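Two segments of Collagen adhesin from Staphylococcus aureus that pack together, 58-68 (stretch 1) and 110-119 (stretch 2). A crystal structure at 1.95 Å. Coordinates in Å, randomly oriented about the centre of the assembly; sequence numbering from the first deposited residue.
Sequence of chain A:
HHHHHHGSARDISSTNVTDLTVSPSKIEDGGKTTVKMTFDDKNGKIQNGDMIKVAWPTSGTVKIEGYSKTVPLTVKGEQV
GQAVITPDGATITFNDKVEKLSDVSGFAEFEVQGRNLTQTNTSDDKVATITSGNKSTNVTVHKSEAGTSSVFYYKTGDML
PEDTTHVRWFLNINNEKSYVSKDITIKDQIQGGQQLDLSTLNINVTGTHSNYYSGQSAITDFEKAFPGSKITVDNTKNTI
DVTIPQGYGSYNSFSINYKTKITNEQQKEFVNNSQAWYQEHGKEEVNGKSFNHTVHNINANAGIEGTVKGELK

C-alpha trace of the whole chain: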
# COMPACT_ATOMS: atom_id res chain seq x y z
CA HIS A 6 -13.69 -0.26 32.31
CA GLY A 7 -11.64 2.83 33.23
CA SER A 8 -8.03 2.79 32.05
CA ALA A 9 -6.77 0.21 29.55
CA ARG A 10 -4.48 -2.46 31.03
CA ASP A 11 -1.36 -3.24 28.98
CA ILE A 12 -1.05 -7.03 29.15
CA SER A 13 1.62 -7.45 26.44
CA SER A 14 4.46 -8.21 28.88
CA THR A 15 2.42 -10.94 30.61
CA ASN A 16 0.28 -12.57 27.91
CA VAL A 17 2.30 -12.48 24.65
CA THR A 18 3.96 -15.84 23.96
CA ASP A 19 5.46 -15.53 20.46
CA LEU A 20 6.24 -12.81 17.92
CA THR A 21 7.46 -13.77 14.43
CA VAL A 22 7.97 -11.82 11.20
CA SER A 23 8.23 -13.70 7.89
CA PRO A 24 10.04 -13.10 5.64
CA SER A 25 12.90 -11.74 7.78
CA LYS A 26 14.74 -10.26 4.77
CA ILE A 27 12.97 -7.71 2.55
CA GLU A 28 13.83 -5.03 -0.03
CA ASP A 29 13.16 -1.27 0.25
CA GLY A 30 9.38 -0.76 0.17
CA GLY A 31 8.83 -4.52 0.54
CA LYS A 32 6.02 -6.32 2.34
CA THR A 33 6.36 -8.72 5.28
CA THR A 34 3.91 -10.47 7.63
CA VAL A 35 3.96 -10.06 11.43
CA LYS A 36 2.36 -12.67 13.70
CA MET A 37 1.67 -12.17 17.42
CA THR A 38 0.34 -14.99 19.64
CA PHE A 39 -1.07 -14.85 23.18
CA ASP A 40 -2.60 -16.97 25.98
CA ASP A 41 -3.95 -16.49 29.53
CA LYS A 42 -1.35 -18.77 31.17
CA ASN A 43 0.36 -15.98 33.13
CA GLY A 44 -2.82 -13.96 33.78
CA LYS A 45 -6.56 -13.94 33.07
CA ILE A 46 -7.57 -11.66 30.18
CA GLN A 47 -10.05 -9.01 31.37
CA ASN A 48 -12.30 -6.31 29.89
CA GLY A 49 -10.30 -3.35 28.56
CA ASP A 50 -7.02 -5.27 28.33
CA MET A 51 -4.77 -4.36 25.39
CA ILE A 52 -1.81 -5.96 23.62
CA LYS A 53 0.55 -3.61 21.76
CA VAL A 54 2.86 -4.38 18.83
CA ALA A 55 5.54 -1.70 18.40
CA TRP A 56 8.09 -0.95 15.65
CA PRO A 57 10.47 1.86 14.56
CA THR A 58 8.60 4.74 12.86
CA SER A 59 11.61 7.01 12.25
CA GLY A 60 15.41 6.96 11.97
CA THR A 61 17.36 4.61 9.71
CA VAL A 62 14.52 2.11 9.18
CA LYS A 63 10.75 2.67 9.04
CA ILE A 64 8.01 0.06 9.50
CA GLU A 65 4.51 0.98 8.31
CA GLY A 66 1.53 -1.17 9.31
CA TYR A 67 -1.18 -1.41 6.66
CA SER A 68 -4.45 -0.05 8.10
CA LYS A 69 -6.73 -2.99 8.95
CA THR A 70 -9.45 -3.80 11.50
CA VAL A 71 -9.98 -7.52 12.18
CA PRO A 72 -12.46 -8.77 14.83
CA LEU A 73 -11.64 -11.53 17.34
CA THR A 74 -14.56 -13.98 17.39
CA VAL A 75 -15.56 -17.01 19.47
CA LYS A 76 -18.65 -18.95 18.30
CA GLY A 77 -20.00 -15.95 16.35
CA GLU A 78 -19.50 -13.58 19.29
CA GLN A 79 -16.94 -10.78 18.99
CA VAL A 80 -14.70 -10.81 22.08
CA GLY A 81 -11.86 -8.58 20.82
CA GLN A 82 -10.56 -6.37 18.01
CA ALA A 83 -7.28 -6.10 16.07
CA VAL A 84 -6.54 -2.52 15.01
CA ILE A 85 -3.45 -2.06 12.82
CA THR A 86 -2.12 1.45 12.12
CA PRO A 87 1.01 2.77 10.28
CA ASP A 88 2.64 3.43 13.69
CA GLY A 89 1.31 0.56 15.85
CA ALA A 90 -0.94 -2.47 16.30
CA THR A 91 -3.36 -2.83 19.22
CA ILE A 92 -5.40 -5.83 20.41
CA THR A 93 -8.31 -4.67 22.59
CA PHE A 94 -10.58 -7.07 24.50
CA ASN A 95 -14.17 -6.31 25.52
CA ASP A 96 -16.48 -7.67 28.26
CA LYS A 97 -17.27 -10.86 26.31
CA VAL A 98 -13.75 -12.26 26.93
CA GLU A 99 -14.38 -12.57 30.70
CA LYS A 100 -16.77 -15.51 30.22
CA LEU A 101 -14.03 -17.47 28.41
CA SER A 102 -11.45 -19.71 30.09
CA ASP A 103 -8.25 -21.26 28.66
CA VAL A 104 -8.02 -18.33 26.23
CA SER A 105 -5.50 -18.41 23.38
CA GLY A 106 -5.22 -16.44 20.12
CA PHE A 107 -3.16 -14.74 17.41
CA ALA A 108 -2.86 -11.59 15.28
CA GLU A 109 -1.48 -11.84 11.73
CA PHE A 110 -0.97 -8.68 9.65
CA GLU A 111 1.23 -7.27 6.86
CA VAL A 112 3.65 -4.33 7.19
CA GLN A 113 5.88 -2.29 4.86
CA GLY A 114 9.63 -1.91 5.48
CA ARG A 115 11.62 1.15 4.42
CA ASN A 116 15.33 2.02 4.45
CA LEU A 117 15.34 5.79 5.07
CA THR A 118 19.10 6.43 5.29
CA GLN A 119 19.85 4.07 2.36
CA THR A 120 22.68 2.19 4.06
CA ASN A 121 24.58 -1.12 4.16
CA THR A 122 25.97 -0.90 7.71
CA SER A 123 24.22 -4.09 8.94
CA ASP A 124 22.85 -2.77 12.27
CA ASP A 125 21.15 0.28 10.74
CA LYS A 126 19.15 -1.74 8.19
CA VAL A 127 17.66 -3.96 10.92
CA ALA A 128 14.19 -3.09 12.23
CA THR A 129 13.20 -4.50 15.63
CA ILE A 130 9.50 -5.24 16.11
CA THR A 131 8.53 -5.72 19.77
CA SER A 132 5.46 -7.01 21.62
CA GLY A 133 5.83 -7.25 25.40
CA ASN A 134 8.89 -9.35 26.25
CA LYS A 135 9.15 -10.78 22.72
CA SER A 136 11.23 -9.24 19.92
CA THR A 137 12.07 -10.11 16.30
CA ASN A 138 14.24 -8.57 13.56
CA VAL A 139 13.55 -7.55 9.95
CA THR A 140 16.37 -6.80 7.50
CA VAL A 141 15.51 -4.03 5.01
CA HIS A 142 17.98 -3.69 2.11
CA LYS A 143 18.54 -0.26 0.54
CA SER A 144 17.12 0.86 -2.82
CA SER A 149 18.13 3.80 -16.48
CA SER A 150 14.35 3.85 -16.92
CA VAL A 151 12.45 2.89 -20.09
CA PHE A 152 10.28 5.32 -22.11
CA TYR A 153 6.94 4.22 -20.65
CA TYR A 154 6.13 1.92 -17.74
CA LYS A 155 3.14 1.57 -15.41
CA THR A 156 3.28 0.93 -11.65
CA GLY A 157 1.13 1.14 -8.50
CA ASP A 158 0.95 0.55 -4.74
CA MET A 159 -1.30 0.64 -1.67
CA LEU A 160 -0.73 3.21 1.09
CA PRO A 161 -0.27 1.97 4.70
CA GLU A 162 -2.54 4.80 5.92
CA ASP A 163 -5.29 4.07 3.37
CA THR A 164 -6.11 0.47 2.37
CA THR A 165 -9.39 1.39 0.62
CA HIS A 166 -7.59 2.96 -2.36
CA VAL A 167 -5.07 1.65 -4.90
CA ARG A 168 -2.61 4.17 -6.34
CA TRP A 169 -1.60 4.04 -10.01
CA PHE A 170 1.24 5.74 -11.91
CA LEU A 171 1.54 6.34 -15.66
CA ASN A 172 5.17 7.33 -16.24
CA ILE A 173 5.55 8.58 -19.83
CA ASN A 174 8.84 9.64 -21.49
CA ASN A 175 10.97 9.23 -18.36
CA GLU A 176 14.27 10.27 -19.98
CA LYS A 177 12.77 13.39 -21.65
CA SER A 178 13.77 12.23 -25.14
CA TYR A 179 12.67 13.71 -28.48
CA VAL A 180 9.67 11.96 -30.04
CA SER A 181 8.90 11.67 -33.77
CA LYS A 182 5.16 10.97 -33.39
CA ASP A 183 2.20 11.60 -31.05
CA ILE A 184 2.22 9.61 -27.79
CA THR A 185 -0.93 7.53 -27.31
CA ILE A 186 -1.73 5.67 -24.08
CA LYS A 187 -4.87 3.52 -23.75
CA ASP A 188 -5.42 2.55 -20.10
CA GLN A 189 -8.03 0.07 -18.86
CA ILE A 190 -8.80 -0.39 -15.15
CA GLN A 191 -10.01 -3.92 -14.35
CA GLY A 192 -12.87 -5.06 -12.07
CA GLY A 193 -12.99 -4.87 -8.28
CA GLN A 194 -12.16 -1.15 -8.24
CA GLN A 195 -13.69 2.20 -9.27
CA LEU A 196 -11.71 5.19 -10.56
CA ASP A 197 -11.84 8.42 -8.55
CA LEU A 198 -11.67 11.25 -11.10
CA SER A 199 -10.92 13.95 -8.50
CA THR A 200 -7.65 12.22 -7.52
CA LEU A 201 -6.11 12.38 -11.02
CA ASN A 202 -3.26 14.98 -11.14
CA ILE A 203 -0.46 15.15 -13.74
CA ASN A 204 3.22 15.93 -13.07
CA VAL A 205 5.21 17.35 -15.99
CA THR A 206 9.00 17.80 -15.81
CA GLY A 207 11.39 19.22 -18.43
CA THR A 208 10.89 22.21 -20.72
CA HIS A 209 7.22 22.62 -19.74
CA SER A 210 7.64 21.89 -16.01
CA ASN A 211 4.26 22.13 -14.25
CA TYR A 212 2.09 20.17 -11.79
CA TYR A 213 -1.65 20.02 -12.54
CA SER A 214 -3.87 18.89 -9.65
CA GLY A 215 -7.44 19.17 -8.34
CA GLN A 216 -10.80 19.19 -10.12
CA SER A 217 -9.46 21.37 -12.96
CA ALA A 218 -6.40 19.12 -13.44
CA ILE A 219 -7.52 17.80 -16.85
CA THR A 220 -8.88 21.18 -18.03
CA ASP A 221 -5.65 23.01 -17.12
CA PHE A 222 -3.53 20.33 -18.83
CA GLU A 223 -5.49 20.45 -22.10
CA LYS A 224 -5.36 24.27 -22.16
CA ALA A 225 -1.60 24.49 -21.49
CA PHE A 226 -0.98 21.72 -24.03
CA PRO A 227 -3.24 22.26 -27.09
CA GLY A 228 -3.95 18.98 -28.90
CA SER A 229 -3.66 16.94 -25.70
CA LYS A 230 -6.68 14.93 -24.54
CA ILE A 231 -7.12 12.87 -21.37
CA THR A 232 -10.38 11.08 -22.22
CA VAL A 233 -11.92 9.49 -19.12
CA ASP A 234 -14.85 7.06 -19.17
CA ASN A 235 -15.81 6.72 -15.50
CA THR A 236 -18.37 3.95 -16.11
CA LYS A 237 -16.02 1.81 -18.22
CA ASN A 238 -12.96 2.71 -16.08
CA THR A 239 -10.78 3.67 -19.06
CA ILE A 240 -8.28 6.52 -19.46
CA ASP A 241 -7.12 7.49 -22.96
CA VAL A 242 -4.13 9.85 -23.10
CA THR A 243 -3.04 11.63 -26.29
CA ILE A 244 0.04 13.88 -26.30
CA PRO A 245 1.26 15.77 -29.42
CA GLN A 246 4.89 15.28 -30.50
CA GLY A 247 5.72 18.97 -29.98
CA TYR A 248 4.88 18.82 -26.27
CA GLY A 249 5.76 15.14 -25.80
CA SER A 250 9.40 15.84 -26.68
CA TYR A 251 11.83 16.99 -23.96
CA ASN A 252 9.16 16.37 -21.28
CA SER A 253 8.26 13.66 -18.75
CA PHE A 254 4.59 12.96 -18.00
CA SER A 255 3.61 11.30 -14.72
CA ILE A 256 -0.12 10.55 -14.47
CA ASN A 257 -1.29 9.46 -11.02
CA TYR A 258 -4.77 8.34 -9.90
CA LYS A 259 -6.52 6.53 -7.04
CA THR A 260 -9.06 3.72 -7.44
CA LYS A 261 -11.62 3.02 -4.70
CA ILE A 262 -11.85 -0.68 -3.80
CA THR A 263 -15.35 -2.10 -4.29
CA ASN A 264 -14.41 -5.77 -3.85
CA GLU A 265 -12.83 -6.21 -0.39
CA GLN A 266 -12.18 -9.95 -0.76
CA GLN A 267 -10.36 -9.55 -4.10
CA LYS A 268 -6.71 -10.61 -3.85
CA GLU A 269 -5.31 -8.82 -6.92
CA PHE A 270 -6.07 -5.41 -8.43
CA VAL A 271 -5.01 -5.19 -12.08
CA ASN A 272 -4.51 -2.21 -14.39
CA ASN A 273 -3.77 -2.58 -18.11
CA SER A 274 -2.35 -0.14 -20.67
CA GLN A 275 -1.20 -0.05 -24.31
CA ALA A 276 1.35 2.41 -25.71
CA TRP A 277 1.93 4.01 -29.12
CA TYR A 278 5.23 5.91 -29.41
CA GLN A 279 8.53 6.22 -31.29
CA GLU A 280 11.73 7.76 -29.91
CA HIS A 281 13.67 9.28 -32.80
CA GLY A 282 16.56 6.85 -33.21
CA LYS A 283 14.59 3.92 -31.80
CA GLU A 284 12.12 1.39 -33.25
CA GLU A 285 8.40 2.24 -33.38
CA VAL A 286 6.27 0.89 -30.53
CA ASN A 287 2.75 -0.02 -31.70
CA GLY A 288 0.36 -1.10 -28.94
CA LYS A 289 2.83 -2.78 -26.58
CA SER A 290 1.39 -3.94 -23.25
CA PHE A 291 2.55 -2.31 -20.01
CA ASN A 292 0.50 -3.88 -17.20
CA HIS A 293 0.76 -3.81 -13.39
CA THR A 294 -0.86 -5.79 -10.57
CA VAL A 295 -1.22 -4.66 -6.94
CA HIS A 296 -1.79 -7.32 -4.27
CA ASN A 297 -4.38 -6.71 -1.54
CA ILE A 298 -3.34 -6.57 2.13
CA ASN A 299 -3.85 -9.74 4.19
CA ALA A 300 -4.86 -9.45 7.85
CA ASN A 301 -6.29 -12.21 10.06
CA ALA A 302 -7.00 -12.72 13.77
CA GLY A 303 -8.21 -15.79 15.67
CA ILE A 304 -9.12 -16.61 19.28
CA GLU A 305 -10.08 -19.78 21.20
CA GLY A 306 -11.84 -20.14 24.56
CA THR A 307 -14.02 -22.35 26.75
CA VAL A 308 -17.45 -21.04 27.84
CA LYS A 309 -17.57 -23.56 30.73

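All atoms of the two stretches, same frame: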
# COMPACT_ATOMS: atom_id res chain seq x y z
N THR A 58 9.38 3.89 13.77
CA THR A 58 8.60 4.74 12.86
C THR A 58 9.47 5.81 12.21
O THR A 58 9.06 6.44 11.23
CB THR A 58 7.42 5.41 13.59
OG1 THR A 58 7.89 6.11 14.75
CG2 THR A 58 6.38 4.38 14.02
N SER A 59 10.67 6.02 12.76
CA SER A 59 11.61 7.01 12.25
C SER A 59 13.06 6.63 12.54
O SER A 59 13.32 5.82 13.43
CB SER A 59 11.30 8.40 12.83
OG SER A 59 11.28 8.36 14.25
N GLY A 60 13.99 7.22 11.79
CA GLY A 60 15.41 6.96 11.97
C GLY A 60 16.08 6.43 10.72
O GLY A 60 16.01 7.06 9.66
N THR A 61 16.71 5.27 10.84
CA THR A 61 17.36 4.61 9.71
C THR A 61 16.39 3.69 8.97
O THR A 61 16.41 3.61 7.74
CB THR A 61 18.60 3.79 10.15
OG1 THR A 61 18.24 2.91 11.22
CG2 THR A 61 19.71 4.72 10.62
N VAL A 62 15.54 3.00 9.73
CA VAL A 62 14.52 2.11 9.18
C VAL A 62 13.12 2.49 9.64
O VAL A 62 12.93 2.92 10.79
CB VAL A 62 14.80 0.62 9.48
CG1 VAL A 62 15.82 0.05 8.51
CG2 VAL A 62 15.25 0.42 10.93
N LYS A 63 12.14 2.33 8.75
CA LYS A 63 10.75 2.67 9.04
C LYS A 63 9.82 1.50 8.71
O LYS A 63 9.84 0.98 7.60
CB LYS A 63 10.34 3.92 8.27
CG LYS A 63 8.93 4.43 8.58
CD LYS A 63 8.65 5.75 7.87
CE LYS A 63 7.22 6.22 8.07
NZ LYS A 63 6.94 6.64 9.48
N ILE A 64 9.02 1.10 9.69
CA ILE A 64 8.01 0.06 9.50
C ILE A 64 6.62 0.69 9.51
O ILE A 64 6.26 1.42 10.44
CB ILE A 64 8.12 -1.06 10.58
CG1 ILE A 64 9.51 -1.72 10.56
CG2 ILE A 64 7.00 -2.09 10.43
CD1 ILE A 64 9.86 -2.46 9.26
N GLU A 65 5.85 0.42 8.46
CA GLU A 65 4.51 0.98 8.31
C GLU A 65 3.45 -0.12 8.24
O GLU A 65 3.42 -0.90 7.28
CB GLU A 65 4.44 1.88 7.08
CG GLU A 65 5.36 3.09 7.11
CD GLU A 65 5.27 3.94 5.86
OE1 GLU A 65 4.18 4.49 5.59
OE2 GLU A 65 6.30 4.09 5.16
N GLY A 66 2.60 -0.18 9.26
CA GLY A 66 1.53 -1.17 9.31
C GLY A 66 0.34 -0.77 8.46
O GLY A 66 -0.21 0.31 8.62
N TYR A 67 -0.04 -1.65 7.53
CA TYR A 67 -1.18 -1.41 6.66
C TYR A 67 -2.48 -1.39 7.46
O TYR A 67 -2.79 -2.33 8.20
CB TYR A 67 -1.24 -2.46 5.54
CG TYR A 67 -0.13 -2.35 4.52
CD1 TYR A 67 1.02 -3.13 4.63
CD2 TYR A 67 -0.23 -1.46 3.45
CE1 TYR A 67 2.04 -3.04 3.69
CE2 TYR A 67 0.79 -1.36 2.51
CZ TYR A 67 1.92 -2.15 2.64
OH TYR A 67 2.93 -2.04 1.71
N SER A 68 -3.24 -0.31 7.30
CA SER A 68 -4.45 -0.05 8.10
C SER A 68 -5.53 -1.12 7.92
O SER A 68 -6.16 -1.20 6.87
CB SER A 68 -5.01 1.34 7.79
OG SER A 68 -4.07 2.35 8.12
N PHE A 110 -0.80 -9.86 10.49
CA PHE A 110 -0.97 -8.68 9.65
C PHE A 110 0.29 -8.35 8.86
O PHE A 110 1.40 -8.72 9.25
CB PHE A 110 -1.41 -7.47 10.49
CG PHE A 110 -0.50 -7.16 11.66
CD1 PHE A 110 0.58 -6.30 11.51
CD2 PHE A 110 -0.74 -7.72 12.91
CE1 PHE A 110 1.42 -6.02 12.58
CE2 PHE A 110 0.09 -7.44 13.99
CZ PHE A 110 1.18 -6.59 13.82
N GLU A 111 0.12 -7.64 7.74
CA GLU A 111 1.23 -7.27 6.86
C GLU A 111 1.71 -5.84 7.11
O GLU A 111 0.91 -4.94 7.37
CB GLU A 111 0.83 -7.44 5.39
CG GLU A 111 0.59 -8.89 4.96
CD GLU A 111 0.20 -9.02 3.50
OE1 GLU A 111 0.42 -10.10 2.92
OE2 GLU A 111 -0.34 -8.05 2.92
N VAL A 112 3.02 -5.65 7.02
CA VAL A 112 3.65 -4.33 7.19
C VAL A 112 4.61 -4.01 6.04
O VAL A 112 5.03 -4.91 5.31
CB VAL A 112 4.39 -4.20 8.56
CG1 VAL A 112 3.43 -4.34 9.73
CG2 VAL A 112 5.54 -5.20 8.67
N GLN A 113 4.94 -2.73 5.89
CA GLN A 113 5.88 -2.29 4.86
C GLN A 113 7.18 -1.79 5.50
O GLN A 113 7.16 -0.98 6.43
CB GLN A 113 5.26 -1.19 4.00
CG GLN A 113 6.03 -0.88 2.72
CD GLN A 113 5.41 0.24 1.90
OE1 GLN A 113 4.90 1.22 2.44
NE2 GLN A 113 5.44 0.09 0.58
N GLY A 114 8.31 -2.28 4.98
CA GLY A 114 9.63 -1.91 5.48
C GLY A 114 10.35 -0.93 4.57
O GLY A 114 10.39 -1.13 3.35
N ARG A 115 10.92 0.11 5.17
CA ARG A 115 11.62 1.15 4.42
C ARG A 115 13.02 1.42 4.98
O ARG A 115 13.21 1.46 6.20
CB ARG A 115 10.81 2.45 4.43
CG ARG A 115 9.67 2.51 3.42
CD ARG A 115 10.15 2.87 2.01
NE ARG A 115 11.03 4.04 1.99
CZ ARG A 115 10.61 5.30 1.94
NH1 ARG A 115 9.32 5.59 1.90
NH2 ARG A 115 11.50 6.29 1.93
N ASN A 116 13.98 1.60 4.08
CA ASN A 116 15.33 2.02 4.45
C ASN A 116 15.49 3.51 4.16
O ASN A 116 15.71 3.91 3.01
CB ASN A 116 16.38 1.20 3.71
CG ASN A 116 17.75 1.23 4.39
OD1 ASN A 116 18.22 2.28 4.82
ND2 ASN A 116 18.39 0.07 4.47
N LEU A 117 15.36 4.33 5.21
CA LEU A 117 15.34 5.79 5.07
C LEU A 117 16.71 6.39 4.76
O LEU A 117 16.82 7.27 3.91
CB LEU A 117 14.75 6.44 6.33
CG LEU A 117 13.29 6.15 6.70
CD1 LEU A 117 13.00 6.63 8.12
CD2 LEU A 117 12.31 6.76 5.71
N THR A 118 17.74 5.91 5.45
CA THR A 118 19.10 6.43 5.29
C THR A 118 19.83 5.85 4.08
O THR A 118 20.88 6.37 3.68
CB THR A 118 19.95 6.21 6.57
OG1 THR A 118 19.81 4.85 7.01
CG2 THR A 118 19.51 7.15 7.68
N GLN A 119 19.26 4.79 3.50
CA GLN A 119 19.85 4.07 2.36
C GLN A 119 21.28 3.62 2.66
O GLN A 119 22.25 4.18 2.14
CB GLN A 119 19.79 4.92 1.08
CG GLN A 119 18.40 5.41 0.67
CD GLN A 119 17.50 4.30 0.14
OE1 GLN A 119 17.98 3.29 -0.40
NE2 GLN A 119 16.19 4.48 0.27
O HOH W 1 -1.87 -5.10 8.03

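What joins the two strands? They run antiparallel, and Lys-63 and Glu-65 each exchange a pair of backbone hydrogen bonds with the residue opposite: Lys-63 N to Arg-115 O at 2.9 Å and Arg-115 N to Lys-63 O at 2.8 Å, then Glu-65 N to Gln-113 O and Gln-113 N to Glu-65 O, both 2.8 Å. Leu-117 N adds a bond to Thr-61 O at 2.8 Å. At the other end the ladder loosens: Tyr-67 N reaches Glu-111 O by a weak bond of 3.4 Å, and a water donates to both Tyr-67 O and Glu-111 O, each 2.9 Å away.

How is the buried face packed? Val-62, Ile-64, Val-112 and Asn-116 point to it, with Gly-114 between Val-112 and Asn-116, and Gly-66 beyond Ile-64, across from Val-112. Ile-64, m at both chi1 and chi2, brings CD1 to 3.8 Å from Gly-114 CA, covering a residue that has no side chain of its own, while its CG2 lies 3.8 Å from Val-112 CB. Val-112 in turn covers Gly-66, its CG1 3.7 Å from Gly-66 CA.

Why do long side chains suit the other face? The residues there are partly exposed, and their aliphatic parts pack across the strands, as at Lys-63 CB to Arg-115 CB, 4.1 Å. Lys-63 is extended, t through chi3, before chi4 turns p; its NZ bonds to Thr-58 O at 2.8 Å, within its own stretch, while its CB touches Leu-117 CD1 at 3.8 Å. Arg-115 instead folds through three m rotamers, and its end leads away from stretch 1.

What does Tyr-67 contribute? With chi1 m, its ring runs along stretch 2 from Glu-111 to Gln-113. Glu-111 O meets the ring edge, 3.3 Å from Tyr-67 CD1, and Tyr-67 OH comes 3.4 Å from Gln-113 CD, a contact rather than a hydrogen bond.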